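PDB 2ECE: 462aa long hypothetical selenium-binding protein, which is of unknown function, though its family of beta-propeller proteins is generally credited with binding selenium. Local coordinates for residues Lys264-Val272 / Ser281-Trp292; Asn293-Pro301 / Arg346-Pro356. One frame throughout, in Å; residues are numbered along the deposited sequence.

Interactions 1 and 2 illustrate how a beta propeller is built, first by hydrogen bonds within a sheet and then by apolar side chains between sheets. Interaction 1 is the hairpin pairing of strands 266-274 and 280-288. Interaction 2 carries strand 291-304, the next strand of that sheet, onto strand 344-349 and the turn after it, in the following sheet. Their centres lie about 10 Å apart, and each is 18 to 19 Å from the centre of the chain. They meet where N293 N approaches F286 O at 2.6 Å and I282 N approaches I298 O at 2.8 Å, both probable hydrogen bonds.

Interaction 1 of 2, residues Lys264-Val272 / Ser281-Trp292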
loop_
_atom_site.group_PDB
_atom_site.type_symbol
_atom_site.label_atom_id
_atom_site.label_comp_id
_atom_site.label_asym_id
_atom_site.label_seq_id
_atom_site.Cartn_x
_atom_site.Cartn_y
_atom_site.Cartn_z
ATOM N N LYS A 264 -13.606 -9.183 14.110
ATOM C CA LYS A 264 -12.323 -9.854 14.276
ATOM C C LYS A 264 -11.245 -8.858 14.676
ATOM O O LYS A 264 -10.946 -7.920 13.935
ATOM C CB LYS A 264 -11.910 -10.522 12.966
ATOM C CG LYS A 264 -12.923 -11.513 12.412
ATOM C CD LYS A 264 -12.863 -12.840 13.146
ATOM C CE LYS A 264 -13.719 -13.900 12.460
ATOM N NZ LYS A 264 -15.181 -13.638 12.594
ATOM N N LEU A 265 -10.636 -9.057 15.833
ATOM C CA LEU A 265 -9.607 -8.123 16.239
ATOM C C LEU A 265 -8.223 -8.622 15.952
ATOM O O LEU A 265 -7.432 -8.900 16.854
ATOM C CB LEU A 265 -9.745 -7.761 17.708
ATOM C CG LEU A 265 -10.825 -6.693 17.810
ATOM C CD1 LEU A 265 -12.138 -7.325 18.233
ATOM C CD2 LEU A 265 -10.365 -5.624 18.781
ATOM N N MET A 266 -7.942 -8.712 14.662
ATOM C CA MET A 266 -6.662 -9.174 14.191
ATOM C C MET A 266 -6.409 -8.694 12.772
ATOM O O MET A 266 -7.288 -8.142 12.107
ATOM C CB MET A 266 -6.612 -10.699 14.233
ATOM C CG MET A 266 -7.750 -11.375 13.483
ATOM S SD MET A 266 -7.560 -13.180 13.493
ATOM C CE MET A 266 -7.926 -13.524 15.217
ATOM N N GLY A 267 -5.185 -8.937 12.327
ATOM C CA GLY A 267 -4.765 -8.553 10.999
ATOM C C GLY A 267 -3.321 -8.972 10.800
ATOM O O GLY A 267 -2.704 -9.549 11.703
ATOM N N PHE A 268 -2.777 -8.670 9.626
ATOM C CA PHE A 268 -1.399 -9.033 9.302
ATOM C C PHE A 268 -0.498 -7.837 9.025
ATOM O O PHE A 268 -0.964 -6.698 8.876
ATOM C CB PHE A 268 -1.360 -9.942 8.067
ATOM C CG PHE A 268 -2.139 -11.220 8.221
ATOM C CD1 PHE A 268 -3.510 -11.252 7.980
ATOM C CD2 PHE A 268 -1.494 -12.397 8.607
ATOM C CE1 PHE A 268 -4.234 -12.442 8.121
ATOM C CE2 PHE A 268 -2.206 -13.596 8.751
ATOM C CZ PHE A 268 -3.580 -13.616 8.507
ATOM N N ILE A 269 0.801 -8.121 8.974
ATOM C CA ILE A 269 1.819 -7.127 8.655
ATOM C C ILE A 269 3.055 -7.869 8.167
ATOM O O ILE A 269 3.369 -8.967 8.644
ATOM C CB ILE A 269 2.213 -6.239 9.862
ATOM C CG1 ILE A 269 3.191 -5.153 9.390
ATOM C CG2 ILE A 269 2.865 -7.071 10.951
ATOM C CD1 ILE A 269 3.535 -4.111 10.449
ATOM N N ASN A 270 3.740 -7.275 7.199
ATOM C CA ASN A 270 4.942 -7.873 6.651
ATOM C C ASN A 270 6.211 -7.220 7.194
ATOM O O ASN A 270 6.283 -5.994 7.349
ATOM C CB ASN A 270 4.926 -7.772 5.118
ATOM C CG ASN A 270 4.831 -6.328 4.614
ATOM O OD1 ASN A 270 3.947 -5.568 5.018
ATOM N ND2 ASN A 270 5.735 -5.954 3.718
ATOM N N MET A 271 7.188 -8.060 7.521
ATOM C CA MET A 271 8.494 -7.610 7.979
ATOM C C MET A 271 9.331 -7.939 6.758
ATOM O O MET A 271 9.477 -9.108 6.403
ATOM C CB MET A 271 8.979 -8.419 9.185
ATOM C CG MET A 271 8.326 -8.040 10.500
ATOM S SD MET A 271 8.278 -6.242 10.803
ATOM C CE MET A 271 10.012 -5.833 10.856
ATOM N N VAL A 272 9.864 -6.910 6.107
ATOM C CA VAL A 272 10.630 -7.099 4.877
ATOM C C VAL A 272 11.913 -7.926 4.925
ATOM O O VAL A 272 12.111 -8.807 4.086
ATOM C CB VAL A 272 10.971 -5.736 4.222
ATOM C CG1 VAL A 272 11.734 -5.958 2.919
ATOM C CG2 VAL A 272 9.686 -4.954 3.951
ATOM N N SER A 281 9.020 -12.144 6.665
ATOM C CA SER A 281 8.071 -12.850 7.503
ATOM C C SER A 281 6.773 -12.078 7.615
ATOM O O SER A 281 6.761 -10.845 7.545
ATOM C CB SER A 281 8.660 -13.103 8.897
ATOM O OG SER A 281 9.162 -11.915 9.482
ATOM N N ILE A 282 5.679 -12.817 7.752
ATOM C CA ILE A 282 4.363 -12.219 7.906
ATOM C C ILE A 282 3.953 -12.479 9.343
ATOM O O ILE A 282 4.101 -13.594 9.849
ATOM C CB ILE A 282 3.337 -12.853 6.958
ATOM C CG1 ILE A 282 3.777 -12.638 5.506
ATOM C CG2 ILE A 282 1.961 -12.258 7.208
ATOM C CD1 ILE A 282 4.070 -11.180 5.154
ATOM N N TRP A 283 3.453 -11.445 10.006
ATOM C CA TRP A 283 3.051 -11.570 11.390
ATOM C C TRP A 283 1.572 -11.301 11.581
ATOM O O TRP A 283 1.007 -10.409 10.950
ATOM C CB TRP A 283 3.863 -10.609 12.256
ATOM C CG TRP A 283 5.320 -10.951 12.337
ATOM C CD1 TRP A 283 6.238 -10.907 11.324
ATOM C CD2 TRP A 283 6.029 -11.380 13.504
ATOM N NE1 TRP A 283 7.478 -11.281 11.792
ATOM C CE2 TRP A 283 7.377 -11.578 13.125
ATOM C CE3 TRP A 283 5.657 -11.619 14.832
ATOM C CZ2 TRP A 283 8.356 -12.003 14.033
ATOM C CZ3 TRP A 283 6.636 -12.044 15.738
ATOM C CH2 TRP A 283 7.966 -12.231 15.330
ATOM N N LEU A 284 0.957 -12.089 12.457
ATOM C CA LEU A 284 -0.457 -11.947 12.776
ATOM C C LEU A 284 -0.575 -11.252 14.124
ATOM O O LEU A 284 -0.094 -11.768 15.132
ATOM C CB LEU A 284 -1.123 -13.328 12.866
ATOM C CG LEU A 284 -2.580 -13.411 13.340
ATOM C CD1 LEU A 284 -3.487 -12.761 12.313
ATOM C CD2 LEU A 284 -2.980 -14.876 13.544
ATOM N N TRP A 285 -1.180 -10.070 14.143
ATOM C CA TRP A 285 -1.381 -9.364 15.401
ATOM C C TRP A 285 -2.841 -9.621 15.752
ATOM O O TRP A 285 -3.702 -9.605 14.873
ATOM C CB TRP A 285 -1.098 -7.858 15.261
ATOM C CG TRP A 285 -1.640 -7.186 14.018
ATOM C CD1 TRP A 285 -1.023 -7.092 12.797
ATOM C CD2 TRP A 285 -2.875 -6.469 13.897
ATOM N NE1 TRP A 285 -1.793 -6.356 11.931
ATOM C CE2 TRP A 285 -2.934 -5.960 12.578
ATOM C CE3 TRP A 285 -3.934 -6.204 14.774
ATOM C CZ2 TRP A 285 -4.016 -5.200 12.115
ATOM C CZ3 TRP A 285 -5.010 -5.448 14.314
ATOM C CH2 TRP A 285 -5.040 -4.953 12.993
ATOM N N PHE A 286 -3.115 -9.876 17.028
ATOM C CA PHE A 286 -4.475 -10.177 17.467
ATOM C C PHE A 286 -4.692 -9.869 18.947
ATOM O O PHE A 286 -3.746 -9.890 19.738
ATOM C CB PHE A 286 -4.772 -11.656 17.192
ATOM C CG PHE A 286 -3.824 -12.606 17.881
ATOM C CD1 PHE A 286 -4.171 -13.199 19.091
ATOM C CD2 PHE A 286 -2.576 -12.892 17.329
ATOM C CE1 PHE A 286 -3.293 -14.064 19.747
ATOM C CE2 PHE A 286 -1.687 -13.755 17.977
ATOM C CZ PHE A 286 -2.049 -14.342 19.191
ATOM N N TYR A 287 -5.938 -9.581 19.318
ATOM C CA TYR A 287 -6.267 -9.282 20.710
ATOM C C TYR A 287 -6.874 -10.520 21.358
ATOM O O TYR A 287 -7.827 -11.096 20.843
ATOM C CB TYR A 287 -7.249 -8.111 20.794
ATOM C CG TYR A 287 -7.508 -7.627 22.203
ATOM C CD1 TYR A 287 -8.608 -8.087 22.935
ATOM C CD2 TYR A 287 -6.654 -6.707 22.810
ATOM C CE1 TYR A 287 -8.850 -7.634 24.235
ATOM C CE2 TYR A 287 -6.888 -6.251 24.106
ATOM C CZ TYR A 287 -7.987 -6.716 24.811
ATOM O OH TYR A 287 -8.228 -6.253 26.085
ATOM N N GLU A 288 -6.323 -10.914 22.499
ATOM C CA GLU A 288 -6.782 -12.112 23.188
ATOM C C GLU A 288 -6.352 -12.066 24.652
ATOM O O GLU A 288 -5.303 -11.515 24.978
ATOM C CB GLU A 288 -6.161 -13.327 22.497
ATOM C CG GLU A 288 -6.701 -14.681 22.889
ATOM C CD GLU A 288 -6.113 -15.772 22.019
ATOM O OE1 GLU A 288 -5.181 -16.471 22.474
ATOM O OE2 GLU A 288 -6.574 -15.913 20.865
ATOM N N ASP A 289 -7.166 -12.641 25.530
ATOM C CA ASP A 289 -6.844 -12.662 26.952
ATOM C C ASP A 289 -6.519 -11.249 27.454
ATOM O O ASP A 289 -5.562 -11.045 28.201
ATOM C CB ASP A 289 -5.661 -13.610 27.185
ATOM C CG ASP A 289 -5.977 -15.048 26.783
ATOM O OD1 ASP A 289 -5.050 -15.769 26.351
ATOM O OD2 ASP A 289 -7.151 -15.465 26.908
ATOM N N GLY A 290 -7.326 -10.281 27.019
ATOM C CA GLY A 290 -7.148 -8.893 27.415
ATOM C C GLY A 290 -5.813 -8.276 27.039
ATOM O O GLY A 290 -5.369 -7.313 27.671
ATOM N N LYS A 291 -5.183 -8.800 25.994
ATOM C CA LYS A 291 -3.877 -8.302 25.577
ATOM C C LYS A 291 -3.697 -8.342 24.054
ATOM O O LYS A 291 -4.309 -9.163 23.369
ATOM C CB LYS A 291 -2.798 -9.162 26.244
ATOM C CG LYS A 291 -1.382 -8.630 26.175
ATOM C CD LYS A 291 -0.371 -9.776 26.078
ATOM C CE LYS A 291 -0.559 -10.830 27.163
ATOM N NZ LYS A 291 0.384 -11.978 26.979
ATOM N N TRP A 292 -2.874 -7.441 23.525
ATOM C CA TRP A 292 -2.584 -7.448 22.094
ATOM C C TRP A 292 -1.421 -8.426 21.935
ATOM O O TRP A 292 -0.501 -8.441 22.753
ATOM C CB TRP A 292 -2.181 -6.054 21.592
ATOM C CG TRP A 292 -3.356 -5.207 21.199
ATOM C CD1 TRP A 292 -3.842 -4.115 21.864
ATOM C CD2 TRP A 292 -4.238 -5.426 20.092
ATOM N NE1 TRP A 292 -4.972 -3.646 21.241
ATOM C CE2 TRP A 292 -5.238 -4.429 20.149
ATOM C CE3 TRP A 292 -4.280 -6.368 19.053
ATOM C CZ2 TRP A 292 -6.275 -4.349 19.211
ATOM C CZ3 TRP A 292 -5.312 -6.289 18.119
ATOM C CH2 TRP A 292 -6.294 -5.284 18.204
#
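W285 reaches back over G267 because its CG stands between its backbone N and carbonyl carbon (chi1 43°), which swings the indole across the neighbouring strand. L284 has CG opposite the backbone N (chi1 174°), which carries it toward the partner strand and, with the turn at chi2, sets CD1 over the ring of F268. The two residues lie on opposite faces of an antiparallel hairpin in which G267 and W285 form a hydrogen-bonded pair, flanked by the non-hydrogen-bonded pairs M266-F286 and F268-L284.

The indole lies flat on the glycine: G267 CA sits 3.8 Å from the centroid of the six-membered ring, a CH-pi contact. A side chain at G267 would point into this ring, so the fit depends on the bare backbone. At the ring edge W285 NE1 donates to F268 O at 3.2 Å, and this N-H arrives from above the carbonyl plane, roughly at right angles to the C=O bond. On the opposite face of the sheet, L284 CD1 lies 4.0 Å from the centroid of the F268 ring, while I282 CG2 meets F268 CD2 at 3.7 Å.

Toward the far end, M271 folds back at chi2 and chi3, and its CG touches W283 NE1 at 3.6 Å. W283 NE1 is already engaged, donating a hydrogen bond to S281 OG at 2.9 Å. W283 N donates to I269 O at 2.8 Å, almost straight (174°), whereas the return bond from I269 N to W283 O is weak. F268 also packs against I326 and I328, so its ring links this sheet to strand 326-328.

The indole N-H groups of W283 and W285 are therefore each satisfied by an oxygen of the hairpin, which pairs their polar atoms and restrains the W285 ring.

Interaction 2 of 2, residues Asn293-Pro301 / Arg346-Pro356; sequences NAEKVIEIP and RQYDISNPFKP
Two adjacent sheets of the propeller pack together here, at a classic beta bulge formed by V297 and I298 opposite I282. The bulge sets both side chains toward segment 346-356, where Y348 and P356 receive them. I298 CD1 stands almost directly above the Y348 ring, 3.7 Å from its centroid and 12° off the normal, a CH-pi contact. The same methyl group meets P356 CB at 3.8 Å, while V297 CB lies 3.8 Å from P356 CD, the two side chains crossing at about a right angle.

Further along, I300 CD1 rests over one face of the R346 guanidinium, 3.6 Å from NH1. That NH1 also donates to Y348 OH at 3.0 Å, with the oxygen nearly in the guanidinium plane, and E344 forms a salt bridge with R346 NE. Replacing Y348 by an alanine would probably open a gap beneath I298 CD1 and deprive R346 NH1 of its hydroxyl partner.

No direct hydrogen bond joins the two segments; instead, one water donates to both V297 O, at 2.8 Å, and F354 O. The F354 ring stands edge-to-face with F286 of strand 280-288, which neighbours strand 291-304. Direct contact between the segments is thus mainly apolar; E344 probably balances the R346 charge, Y348 OH takes up one of its N-H groups, and I300 packs over the guanidinium.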
loop_
_atom_site.group_PDB
_atom_site.type_symbol
_atom_site.label_atom_id
_atom_site.label_comp_id
_atom_site.label_asym_id
_atom_site.label_seq_id
_atom_site.Cartn_x
_atom_site.Cartn_y
_atom_site.Cartn_z
ATOM N N ASN A 293 -1.471 -9.257 20.902
ATOM C CA ASN A 293 -0.419 -10.245 20.670
ATOM C C ASN A 293 0.025 -10.196 19.219
ATOM O O ASN A 293 -0.653 -9.616 18.377
ATOM C CB ASN A 293 -0.942 -11.648 20.979
ATOM C CG ASN A 293 -1.675 -11.716 22.301
ATOM O OD1 ASN A 293 -1.083 -12.002 23.345
ATOM N ND2 ASN A 293 -2.974 -11.434 22.268
ATOM N N ALA A 294 1.161 -10.820 18.932
ATOM C CA ALA A 294 1.697 -10.860 17.579
ATOM C C ALA A 294 2.564 -12.106 17.429
ATOM O O ALA A 294 3.474 -12.338 18.230
ATOM C CB ALA A 294 2.517 -9.613 17.301
ATOM N N GLU A 295 2.275 -12.899 16.404
ATOM C CA GLU A 295 3.011 -14.129 16.142
ATOM C C GLU A 295 3.398 -14.256 14.675
ATOM O O GLU A 295 2.645 -13.851 13.788
ATOM C CB GLU A 295 2.162 -15.337 16.542
ATOM C CG GLU A 295 2.214 -15.682 18.019
ATOM C CD GLU A 295 1.109 -16.630 18.426
ATOM O OE1 GLU A 295 0.683 -17.446 17.577
ATOM O OE2 GLU A 295 0.674 -16.562 19.596
ATOM N N LYS A 296 4.575 -14.823 14.425
ATOM C CA LYS A 296 5.041 -15.022 13.061
ATOM C C LYS A 296 4.286 -16.217 12.492
ATOM O O LYS A 296 4.313 -17.305 13.068
ATOM C CB LYS A 296 6.552 -15.283 13.041
ATOM C CG LYS A 296 7.125 -15.486 11.646
ATOM C CD LYS A 296 8.656 -15.340 11.621
ATOM C CE LYS A 296 9.365 -16.381 12.480
ATOM N NZ LYS A 296 10.851 -16.261 12.361
ATOM N N VAL A 297 3.607 -16.019 11.367
ATOM C CA VAL A 297 2.837 -17.102 10.766
ATOM C C VAL A 297 3.348 -17.559 9.404
ATOM O O VAL A 297 2.982 -18.635 8.927
ATOM C CB VAL A 297 1.344 -16.719 10.652
ATOM C CG1 VAL A 297 0.753 -16.577 12.049
ATOM C CG2 VAL A 297 1.189 -15.416 9.881
ATOM N N ILE A 298 4.188 -16.741 8.778
ATOM C CA ILE A 298 4.768 -17.074 7.480
ATOM C C ILE A 298 6.208 -16.578 7.434
ATOM O O ILE A 298 6.502 -15.462 7.853
ATOM C CB ILE A 298 4.026 -16.397 6.302
ATOM C CG1 ILE A 298 2.583 -16.885 6.211
ATOM C CG2 ILE A 298 4.749 -16.708 4.998
ATOM C CD1 ILE A 298 1.760 -16.129 5.176
ATOM N N GLU A 299 7.107 -17.412 6.925
ATOM C CA GLU A 299 8.503 -17.024 6.802
ATOM C C GLU A 299 8.988 -17.532 5.461
ATOM O O GLU A 299 8.837 -18.713 5.141
ATOM C CB GLU A 299 9.356 -17.620 7.928
ATOM C CG GLU A 299 10.795 -17.098 7.937
ATOM C CD GLU A 299 11.641 -17.677 9.061
ATOM O OE1 GLU A 299 11.182 -17.679 10.222
ATOM O OE2 GLU A 299 12.774 -18.122 8.786
ATOM N N ILE A 300 9.552 -16.629 4.668
ATOM C CA ILE A 300 10.056 -16.981 3.353
ATOM C C ILE A 300 11.559 -16.743 3.329
ATOM O O ILE A 300 12.022 -15.634 3.582
ATOM C CB ILE A 300 9.378 -16.132 2.253
ATOM C CG1 ILE A 300 7.863 -16.370 2.283
ATOM C CG2 ILE A 300 9.951 -16.494 0.887
ATOM C CD1 ILE A 300 7.082 -15.489 1.338
ATOM N N PRO A 301 12.343 -17.796 3.040
ATOM C CA PRO A 301 13.803 -17.685 2.990
ATOM C C PRO A 301 14.338 -17.081 1.692
ATOM O O PRO A 301 13.657 -17.069 0.661
ATOM C CB PRO A 301 14.255 -19.129 3.177
ATOM C CG PRO A 301 13.207 -19.878 2.410
ATOM C CD PRO A 301 11.924 -19.203 2.890
ATOM N N ARG A 346 2.089 -14.449 -4.237
ATOM C CA ARG A 346 1.588 -15.682 -3.653
ATOM C C ARG A 346 0.207 -15.464 -3.056
ATOM O O ARG A 346 -0.173 -14.335 -2.718
ATOM C CB ARG A 346 2.529 -16.174 -2.550
ATOM C CG ARG A 346 3.932 -16.508 -3.016
ATOM C CD ARG A 346 4.753 -17.078 -1.870
ATOM N NE ARG A 346 6.090 -17.475 -2.301
ATOM C CZ ARG A 346 6.927 -18.203 -1.570
ATOM N NH1 ARG A 346 6.573 -18.621 -0.362
ATOM N NH2 ARG A 346 8.118 -18.519 -2.053
ATOM N N GLN A 347 -0.537 -16.559 -2.931
ATOM C CA GLN A 347 -1.869 -16.545 -2.351
ATOM C C GLN A 347 -1.860 -17.539 -1.196
ATOM O O GLN A 347 -1.553 -18.714 -1.386
ATOM C CB GLN A 347 -2.915 -16.979 -3.381
ATOM C CG GLN A 347 -4.307 -17.167 -2.791
ATOM C CD GLN A 347 -5.239 -17.931 -3.714
ATOM O OE1 GLN A 347 -6.253 -17.402 -4.179
ATOM N NE2 GLN A 347 -4.898 -19.181 -3.987
ATOM N N TYR A 348 -2.178 -17.067 0.003
ATOM C CA TYR A 348 -2.218 -17.938 1.166
ATOM C C TYR A 348 -3.640 -18.044 1.694
ATOM O O TYR A 348 -4.307 -17.033 1.920
ATOM C CB TYR A 348 -1.323 -17.413 2.289
ATOM C CG TYR A 348 0.156 -17.597 2.068
ATOM C CD1 TYR A 348 0.876 -16.723 1.259
ATOM C CD2 TYR A 348 0.841 -18.649 2.680
ATOM C CE1 TYR A 348 2.249 -16.887 1.064
ATOM C CE2 TYR A 348 2.211 -18.825 2.494
ATOM C CZ TYR A 348 2.910 -17.939 1.684
ATOM O OH TYR A 348 4.266 -18.102 1.499
ATOM N N ASP A 349 -4.108 -19.274 1.873
ATOM C CA ASP A 349 -5.441 -19.499 2.410
ATOM C C ASP A 349 -5.306 -19.218 3.901
ATOM O O ASP A 349 -4.512 -19.859 4.585
ATOM C CB ASP A 349 -5.858 -20.958 2.168
ATOM C CG ASP A 349 -7.198 -21.300 2.792
ATOM O OD1 ASP A 349 -8.012 -21.962 2.111
ATOM O OD2 ASP A 349 -7.436 -20.924 3.959
ATOM N N ILE A 350 -6.051 -18.245 4.405
ATOM C CA ILE A 350 -5.967 -17.936 5.823
ATOM C C ILE A 350 -7.243 -18.275 6.581
ATOM O O ILE A 350 -7.597 -17.595 7.548
ATOM C CB ILE A 350 -5.598 -16.444 6.073
ATOM C CG1 ILE A 350 -6.500 -15.522 5.252
ATOM C CG2 ILE A 350 -4.138 -16.216 5.732
ATOM C CD1 ILE A 350 -6.242 -14.051 5.518
ATOM N N SER A 351 -7.930 -19.329 6.140
ATOM C CA SER A 351 -9.151 -19.781 6.806
ATOM C C SER A 351 -8.812 -19.863 8.287
ATOM O O SER A 351 -9.640 -19.578 9.152
ATOM C CB SER A 351 -9.569 -21.154 6.277
ATOM O OG SER A 351 -9.880 -21.083 4.897
ATOM N N ASN A 352 -7.581 -20.273 8.562
ATOM C CA ASN A 352 -7.068 -20.323 9.920
ATOM C C ASN A 352 -5.901 -19.353 9.823
ATOM O O ASN A 352 -4.831 -19.704 9.323
ATOM C CB ASN A 352 -6.560 -21.714 10.286
ATOM C CG ASN A 352 -5.904 -21.742 11.652
ATOM O OD1 ASN A 352 -5.806 -20.716 12.332
ATOM N ND2 ASN A 352 -5.447 -22.916 12.064
ATOM N N PRO A 353 -6.102 -18.110 10.289
ATOM C CA PRO A 353 -5.094 -17.043 10.265
ATOM C C PRO A 353 -3.762 -17.446 10.884
ATOM O O PRO A 353 -2.698 -17.029 10.421
ATOM C CB PRO A 353 -5.765 -15.910 11.046
ATOM C CG PRO A 353 -7.230 -16.203 10.916
ATOM C CD PRO A 353 -7.269 -17.693 11.083
ATOM N N PHE A 354 -3.835 -18.258 11.933
ATOM C CA PHE A 354 -2.648 -18.716 12.637
ATOM C C PHE A 354 -1.806 -19.710 11.846
ATOM O O PHE A 354 -0.617 -19.864 12.110
ATOM C CB PHE A 354 -3.064 -19.326 13.975
ATOM C CG PHE A 354 -3.672 -18.334 14.922
ATOM C CD1 PHE A 354 -2.872 -17.596 15.784
ATOM C CD2 PHE A 354 -5.048 -18.118 14.937
ATOM C CE1 PHE A 354 -3.428 -16.657 16.649
ATOM C CE2 PHE A 354 -5.616 -17.180 15.797
ATOM C CZ PHE A 354 -4.801 -16.447 16.656
ATOM N N LYS A 355 -2.417 -20.379 10.873
ATOM C CA LYS A 355 -1.705 -21.356 10.054
ATOM C C LYS A 355 -2.063 -21.201 8.578
ATOM O O LYS A 355 -2.870 -21.960 8.036
ATOM C CB LYS A 355 -2.031 -22.780 10.522
ATOM C CG LYS A 355 -1.013 -23.376 11.490
ATOM C CD LYS A 355 -0.355 -24.601 10.869
ATOM C CE LYS A 355 1.162 -24.571 11.021
ATOM N NZ LYS A 355 1.817 -25.528 10.085
ATOM N N PRO A 356 -1.456 -20.206 7.906
ATOM C CA PRO A 356 -1.693 -19.926 6.487
ATOM C C PRO A 356 -1.215 -21.058 5.577
ATOM O O PRO A 356 -0.179 -21.667 5.824
ATOM C CB PRO A 356 -0.909 -18.631 6.253
ATOM C CG PRO A 356 -0.881 -17.990 7.619
ATOM C CD PRO A 356 -0.591 -19.172 8.500
HETATM O O HOH W 1 1.896 -20.768 10.457
#